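Local structure of hypothetical conserved protein (Thermus thermophilus, 3DZM) at residues D156-Y162 with E201-R207; Q128-Q134 with A165-E171. The protein is of unknown function but is a major outer membrane protein of the bacterium, an antiparallel beta-barrel that binds calcium. All coordinates share one frame; numbering follows the deposited sequence.

Contacts 1 and 2 both use strand 151-172 of the antiparallel sheet that curls into the barrel. In contact 1 its 156-162 part pairs with strand 202-213, in contact 2 its 165-171 part pairs with strand 127-148, the other arm of a hairpin. Along the chain the four segments run 128-134, 156-162, 165-171, 201-207, so the pairings interleave. Their centres lie about 22 Å apart, yet they touch where Tyr162 CB packs on Gln134 NE2 at 3.6 Å. Strand 151-172 thus has a different neighbour at each edge, 127-148 at one and 202-213 at the other, and links the hairpin to the rest of the barrel wall.

Contact 1 (D156-Y162 with E201-R207); sequences DLGVDYY and EWVLKLR. With C8E ((hydroxyethyloxy)tri(ethyloxy)octane), chain F; C8E ((hydroxyethyloxy)tri(ethyloxy)octane), chain E.
Tyr161 lays its CD1 edge over the face of the Trp202 indole, with CD1 3.5 Å from Trp202 CE2. The ring planes meet at 53°, an edge-to-face pair, and Tyr161 CB adds a CH-pi contact to the six-membered ring. With CG anti to the carbonyl carbon (chi1 -68°), Trp202 folds across the neighbouring strand and brings CE3 to 3.9 Å from Val159 CG1. A C8E tail covers the opposite indole face; a second lies over one face of Tyr161. Val159 CG2 meets Leu204 CD1 at 3.8 Å on the same detergent-covered face.

The other face, with Asp156, Asp160, Lys205 and Arg207, is mainly polar; Val203 there meets the Tyr162 ring edge through CG2. Lys205 arches over Gly158, its NZ in a long salt bridge with Asp156 OD2 (3.7 Å); the Tyr104 hydroxyl bonds both Lys205 NZ and Asp156 OD1. Water links NZ to Asp160 OD2, and another Asp156 OD2 to Arg207 NH1. Arg43 and Arg108 add salt bridges to Asp156 and Asp160. Seven backbone hydrogen bonds join the antiparallel segments. Detergent-covered aromatics with buried charges behind are consistent with a wall whose Tyr161-Trp202 face meets the membrane and whose charged face lines the interior.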
# COMPACT_ATOMS: atom_id res chain seq x y z
N ASP A 156 1.04 -13.91 5.68
CA ASP A 156 0.11 -13.40 4.70
C ASP A 156 0.79 -13.11 3.39
O ASP A 156 1.72 -12.29 3.35
CB ASP A 156 -0.51 -12.14 5.22
CG ASP A 156 -1.74 -11.79 4.50
OD1 ASP A 156 -2.08 -12.59 3.63
OD2 ASP A 156 -2.36 -10.73 4.80
N LEU A 157 0.35 -13.81 2.33
CA LEU A 157 0.75 -13.50 0.96
C LEU A 157 -0.44 -13.19 0.06
O LEU A 157 -1.37 -13.99 -0.04
CB LEU A 157 1.51 -14.67 0.36
CG LEU A 157 2.22 -14.48 -0.99
CD1 LEU A 157 3.30 -15.50 -1.12
CD2 LEU A 157 1.26 -14.57 -2.15
N GLY A 158 -0.41 -12.03 -0.59
CA GLY A 158 -1.46 -11.68 -1.53
C GLY A 158 -1.02 -10.77 -2.64
O GLY A 158 0.11 -10.31 -2.67
N VAL A 159 -1.92 -10.53 -3.59
CA VAL A 159 -1.65 -9.63 -4.73
C VAL A 159 -2.86 -8.74 -4.87
O VAL A 159 -4.00 -9.20 -4.69
CB VAL A 159 -1.36 -10.41 -6.04
CG1 VAL A 159 -1.37 -9.48 -7.23
CG2 VAL A 159 -0.01 -11.27 -5.96
N ASP A 160 -2.62 -7.45 -5.10
CA ASP A 160 -3.72 -6.48 -5.23
C ASP A 160 -3.54 -5.80 -6.55
O ASP A 160 -2.40 -5.58 -6.99
CB ASP A 160 -3.67 -5.39 -4.15
CG ASP A 160 -4.01 -5.91 -2.76
OD1 ASP A 160 -4.58 -7.01 -2.73
OD2 ASP A 160 -3.72 -5.23 -1.73
N TYR A 161 -4.65 -5.45 -7.18
CA TYR A 161 -4.59 -4.62 -8.36
C TYR A 161 -5.31 -3.29 -8.11
O TYR A 161 -6.42 -3.28 -7.59
CB TYR A 161 -5.23 -5.31 -9.56
CG TYR A 161 -5.22 -4.40 -10.76
CD1 TYR A 161 -4.04 -4.14 -11.46
CD2 TYR A 161 -6.38 -3.74 -11.17
CE1 TYR A 161 -4.02 -3.31 -12.52
CE2 TYR A 161 -6.36 -2.89 -12.27
CZ TYR A 161 -5.17 -2.69 -12.94
OH TYR A 161 -5.12 -1.85 -14.02
N TYR A 162 -4.69 -2.18 -8.50
CA TYR A 162 -5.33 -0.85 -8.41
C TYR A 162 -5.64 -0.19 -9.76
O TYR A 162 -4.82 -0.15 -10.67
CB TYR A 162 -4.48 0.10 -7.57
CG TYR A 162 -4.44 -0.27 -6.11
CD1 TYR A 162 -5.44 0.17 -5.24
CD2 TYR A 162 -3.43 -1.08 -5.59
CE1 TYR A 162 -5.42 -0.16 -3.91
CE2 TYR A 162 -3.41 -1.42 -4.24
CZ TYR A 162 -4.41 -0.95 -3.41
OH TYR A 162 -4.42 -1.25 -2.09
N GLU A 201 -0.02 -0.19 -9.02
CA GLU A 201 -0.83 -0.87 -10.00
C GLU A 201 -0.98 -2.35 -9.54
O GLU A 201 -1.99 -2.75 -8.96
CB GLU A 201 -0.22 -0.72 -11.37
CG GLU A 201 -1.03 -1.41 -12.43
CD GLU A 201 -0.56 -1.09 -13.84
OE1 GLU A 201 0.62 -0.65 -14.00
OE2 GLU A 201 -1.39 -1.27 -14.78
N TRP A 202 0.04 -3.16 -9.77
CA TRP A 202 0.06 -4.49 -9.17
C TRP A 202 0.92 -4.46 -7.92
O TRP A 202 2.01 -3.89 -7.92
CB TRP A 202 0.62 -5.51 -10.15
CG TRP A 202 -0.24 -5.78 -11.34
CD1 TRP A 202 -0.10 -5.23 -12.58
CD2 TRP A 202 -1.35 -6.67 -11.41
NE1 TRP A 202 -1.06 -5.72 -13.42
CE2 TRP A 202 -1.85 -6.61 -12.74
CE3 TRP A 202 -1.98 -7.52 -10.49
CZ2 TRP A 202 -2.95 -7.36 -13.18
CZ3 TRP A 202 -3.08 -8.30 -10.93
CH2 TRP A 202 -3.55 -8.20 -12.26
N VAL A 203 0.42 -5.04 -6.84
CA VAL A 203 1.18 -5.02 -5.61
C VAL A 203 1.26 -6.42 -5.03
O VAL A 203 0.24 -7.03 -4.75
CB VAL A 203 0.58 -4.02 -4.55
CG1 VAL A 203 1.51 -3.85 -3.33
CG2 VAL A 203 0.29 -2.67 -5.18
N LEU A 204 2.48 -6.93 -4.88
CA LEU A 204 2.74 -8.12 -4.06
C LEU A 204 2.74 -7.82 -2.55
O LEU A 204 3.42 -6.92 -2.09
CB LEU A 204 4.09 -8.70 -4.42
CG LEU A 204 4.39 -10.08 -3.87
CD1 LEU A 204 3.44 -11.10 -4.45
CD2 LEU A 204 5.82 -10.45 -4.19
N LYS A 205 1.97 -8.57 -1.79
CA LYS A 205 1.92 -8.37 -0.35
C LYS A 205 2.46 -9.62 0.31
O LYS A 205 1.96 -10.73 0.06
CB LYS A 205 0.48 -8.12 0.14
CG LYS A 205 0.29 -8.33 1.64
CD LYS A 205 -1.07 -8.97 1.95
CE LYS A 205 -2.22 -8.22 1.31
NZ LYS A 205 -3.50 -8.45 2.06
N LEU A 206 3.46 -9.42 1.16
CA LEU A 206 4.13 -10.49 1.89
C LEU A 206 4.43 -10.06 3.35
O LEU A 206 5.35 -9.27 3.59
CB LEU A 206 5.39 -10.83 1.13
CG LEU A 206 6.31 -11.98 1.51
CD1 LEU A 206 5.56 -13.20 1.98
CD2 LEU A 206 7.15 -12.30 0.30
N ARG A 207 3.63 -10.52 4.32
CA ARG A 207 3.81 -10.08 5.70
C ARG A 207 3.91 -11.21 6.72
O ARG A 207 3.23 -12.22 6.56
CB ARG A 207 2.69 -9.13 6.13
CG ARG A 207 2.70 -7.78 5.49
CD ARG A 207 1.59 -6.90 6.09
NE ARG A 207 1.46 -5.62 5.40
CZ ARG A 207 0.41 -5.28 4.65
NH1 ARG A 207 -0.61 -6.12 4.50
NH2 ARG A 207 0.38 -4.09 4.05
C1 C8E F . -7.59 -8.68 -9.31
C2 C8E F . -8.24 -8.73 -10.71
C3 C8E F . -8.55 -7.39 -11.42
C4 C8E F . -8.32 -7.44 -12.94
C5 C8E F . -7.35 -6.38 -13.52
C6 C8E F . -7.55 -6.03 -15.01
C7 C8E F . -7.08 -4.61 -15.38
C8 C8E F . -7.89 -3.92 -16.51
O9 C8E F . -8.14 -2.54 -16.28
C10 C8E F . -6.97 -1.74 -16.14
C11 C8E F . -7.22 -0.26 -15.73
O12 C8E F . -6.16 0.31 -14.94
C13 C8E F . -5.31 1.23 -15.62
C14 C8E F . -3.82 1.05 -15.26
O15 C8E F . -3.31 2.19 -14.56
C16 C8E F . -1.99 2.62 -14.88
C17 C8E F . -0.92 2.07 -13.92
O18 C8E F . 0.36 2.68 -14.04
C19 C8E F . 0.79 3.26 -12.81
C20 C8E F . 2.19 3.90 -12.84
O21 C8E F . 2.11 5.30 -12.61
C1 C8E E . 3.81 -11.04 -9.42
C2 C8E E . 2.69 -10.08 -9.86
C3 C8E E . 3.19 -8.90 -10.70
C4 C8E E . 2.70 -8.96 -12.15
C5 C8E E . 2.65 -7.61 -12.87
C6 C8E E . 3.79 -7.33 -13.86
C7 C8E E . 4.73 -6.21 -13.39
C8 C8E E . 4.15 -5.49 -12.17
O9 C8E E . 4.50 -4.11 -12.06
C10 C8E E . 3.37 -3.27 -12.26
C11 C8E E . 3.53 -1.90 -11.59
O12 C8E E . 2.92 -1.89 -10.31
C13 C8E E . 3.41 -0.85 -9.48
C14 C8E E . 3.35 -1.21 -7.99
O15 C8E E . 4.64 -1.06 -7.41
C16 C8E E . 4.73 -1.59 -6.11
C17 C8E E . 4.00 -0.68 -5.12
O18 C8E E . 4.87 0.28 -4.55
C19 C8E E . 5.08 1.39 -5.39
C20 C8E E . 3.71 2.01 -5.66
O21 C8E E . 3.39 2.94 -4.66
O HOH W 1 -1.31 -8.43 6.17
O HOH W 2 -4.50 -9.15 -1.05
O HOH W 3 -4.36 -5.67 1.02

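Contact 2 (Q128-Q134 with A165-E171); sequences QTISSNQ and ACFTRVE
Ser132 OG is gripped twice: it donates to Cys166 O at 2.8 Å, approaching from above the carbonyl plane, and accepts from a water 2.9 Å away, which in turn takes the N-H of Ala165. Ser132 puts OG anti to its backbone nitrogen (chi1 -157°), which carries it across to the non-strand start of 165-171, where Cys166 is tied to Cys184 by a disulfide. The hydroxyl also sits over one face of the Phe167 ring. Ile130 crosses Phe167 obliquely, its CD1 3.8 Å from Phe167 CB, and both side chains reach Val193 of helix 190-196 and Val197 beyond it.

The segments lie on the two arms of the hairpin of strands 127-148 and 151-172, at the end away from its turn, in a beta-barrel sheet. Here Thr129 pairs with Val170 and Ser131 with Thr168 as hydrogen-bonded pairs; Val170 N reaches Thr129 O at 2.8 Å, whereas the bond from Ser131 N to Thr168 O is weak.

At the Gln128 end this side chain runs alongside the poorly ordered Glu171, while its amide end lies over one face of the Arg169 guanidinium, the two planes 64° apart. Replacing Gln128 by alanine would remove that extended chain and is likely to leave the Arg169 guanidinium freer to turn. The side chain of Arg169 also comes within about 4 Å of that of Leu54, a calcium-site residue.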
# COMPACT_ATOMS: atom_id res chain seq x y z
N GLN A 128 7.93 19.42 -4.11
CA GLN A 128 6.86 19.04 -5.02
C GLN A 128 6.25 17.69 -4.61
O GLN A 128 6.97 16.76 -4.25
CB GLN A 128 7.39 19.02 -6.43
CG GLN A 128 6.45 19.65 -7.38
CD GLN A 128 7.14 20.00 -8.65
OE1 GLN A 128 7.30 21.17 -8.96
NE2 GLN A 128 7.58 18.98 -9.39
N THR A 129 4.93 17.61 -4.65
CA THR A 129 4.24 16.44 -4.13
C THR A 129 3.15 16.02 -5.06
O THR A 129 2.41 16.84 -5.52
CB THR A 129 3.61 16.73 -2.76
OG1 THR A 129 4.64 17.07 -1.82
CG2 THR A 129 2.85 15.53 -2.23
N ILE A 130 3.06 14.73 -5.33
CA ILE A 130 1.96 14.19 -6.12
C ILE A 130 1.15 13.16 -5.29
O ILE A 130 1.65 12.57 -4.36
CB ILE A 130 2.48 13.59 -7.43
CG1 ILE A 130 1.33 13.20 -8.35
CG2 ILE A 130 3.44 12.43 -7.14
CD1 ILE A 130 1.61 13.49 -9.81
N SER A 131 -0.12 12.98 -5.63
CA SER A 131 -1.07 12.17 -4.86
C SER A 131 -2.07 11.44 -5.78
O SER A 131 -2.44 11.94 -6.84
CB SER A 131 -1.86 13.05 -3.91
OG SER A 131 -1.15 13.20 -2.70
N SER A 132 -2.47 10.24 -5.37
CA SER A 132 -3.52 9.51 -6.05
C SER A 132 -4.26 8.65 -5.06
O SER A 132 -3.64 7.96 -4.28
CB SER A 132 -2.92 8.64 -7.17
OG SER A 132 -3.89 8.34 -8.15
N ASN A 133 -5.58 8.71 -5.09
CA ASN A 133 -6.39 7.81 -4.26
C ASN A 133 -7.05 6.76 -5.12
O ASN A 133 -7.83 7.10 -6.00
CB ASN A 133 -7.47 8.56 -3.52
CG ASN A 133 -6.92 9.66 -2.67
OD1 ASN A 133 -5.72 9.77 -2.47
ND2 ASN A 133 -7.79 10.51 -2.17
N GLN A 134 -6.75 5.49 -4.86
CA GLN A 134 -7.23 4.46 -5.76
C GLN A 134 -8.04 3.38 -5.11
O GLN A 134 -7.85 3.05 -3.97
CB GLN A 134 -6.09 3.84 -6.55
CG GLN A 134 -5.12 4.83 -7.08
CD GLN A 134 -3.93 4.16 -7.71
OE1 GLN A 134 -2.83 4.25 -7.18
NE2 GLN A 134 -4.14 3.48 -8.84
N ALA A 165 -6.30 6.33 -11.26
CA ALA A 165 -7.15 7.39 -10.81
C ALA A 165 -6.53 8.74 -11.18
O ALA A 165 -5.50 8.80 -11.84
CB ALA A 165 -7.26 7.29 -9.34
N CYS A 166 -7.14 9.82 -10.74
CA CYS A 166 -6.58 11.15 -10.97
C CYS A 166 -5.31 11.34 -10.14
O CYS A 166 -5.13 10.68 -9.12
CB CYS A 166 -7.62 12.23 -10.64
SG CYS A 166 -8.95 12.36 -11.85
N PHE A 167 -4.44 12.23 -10.60
CA PHE A 167 -3.27 12.67 -9.83
C PHE A 167 -3.40 14.13 -9.41
O PHE A 167 -3.89 14.93 -10.18
CB PHE A 167 -2.02 12.58 -10.67
CG PHE A 167 -1.58 11.21 -10.93
CD1 PHE A 167 -0.95 10.47 -9.95
CD2 PHE A 167 -1.79 10.64 -12.17
CE1 PHE A 167 -0.52 9.20 -10.21
CE2 PHE A 167 -1.37 9.36 -12.43
CZ PHE A 167 -0.73 8.65 -11.45
N THR A 168 -2.93 14.47 -8.22
CA THR A 168 -2.96 15.85 -7.75
C THR A 168 -1.55 16.30 -7.40
O THR A 168 -0.95 15.71 -6.53
CB THR A 168 -3.83 15.95 -6.53
OG1 THR A 168 -5.15 15.57 -6.89
CG2 THR A 168 -3.85 17.34 -5.99
N ARG A 169 -1.04 17.32 -8.08
CA ARG A 169 0.30 17.89 -7.81
C ARG A 169 0.22 19.16 -6.93
O ARG A 169 -0.65 20.00 -7.10
CB ARG A 169 1.08 18.12 -9.14
CG ARG A 169 2.65 18.02 -9.08
CD ARG A 169 3.35 17.39 -10.39
NE ARG A 169 4.57 16.58 -10.07
CZ ARG A 169 5.33 15.85 -10.91
NH1 ARG A 169 5.09 15.74 -12.24
NH2 ARG A 169 6.36 15.20 -10.38
N VAL A 170 1.11 19.28 -5.96
CA VAL A 170 1.25 20.51 -5.18
C VAL A 170 2.71 20.93 -5.15
O VAL A 170 3.54 20.20 -4.59
CB VAL A 170 0.73 20.37 -3.71
CG1 VAL A 170 0.84 21.69 -2.99
CG2 VAL A 170 -0.67 19.98 -3.72
N GLU A 171 3.03 22.08 -5.74
CA GLU A 171 4.35 22.71 -5.61
C GLU A 171 4.29 23.74 -4.48
O GLU A 171 3.29 24.41 -4.32
CB GLU A 171 4.76 23.44 -6.89
CG GLU A 171 4.27 22.87 -8.22
CD GLU A 171 4.72 23.75 -9.42
OE1 GLU A 171 4.53 24.99 -9.36
OE2 GLU A 171 5.25 23.21 -10.42
O HOH W 4 -3.45 6.78 -10.50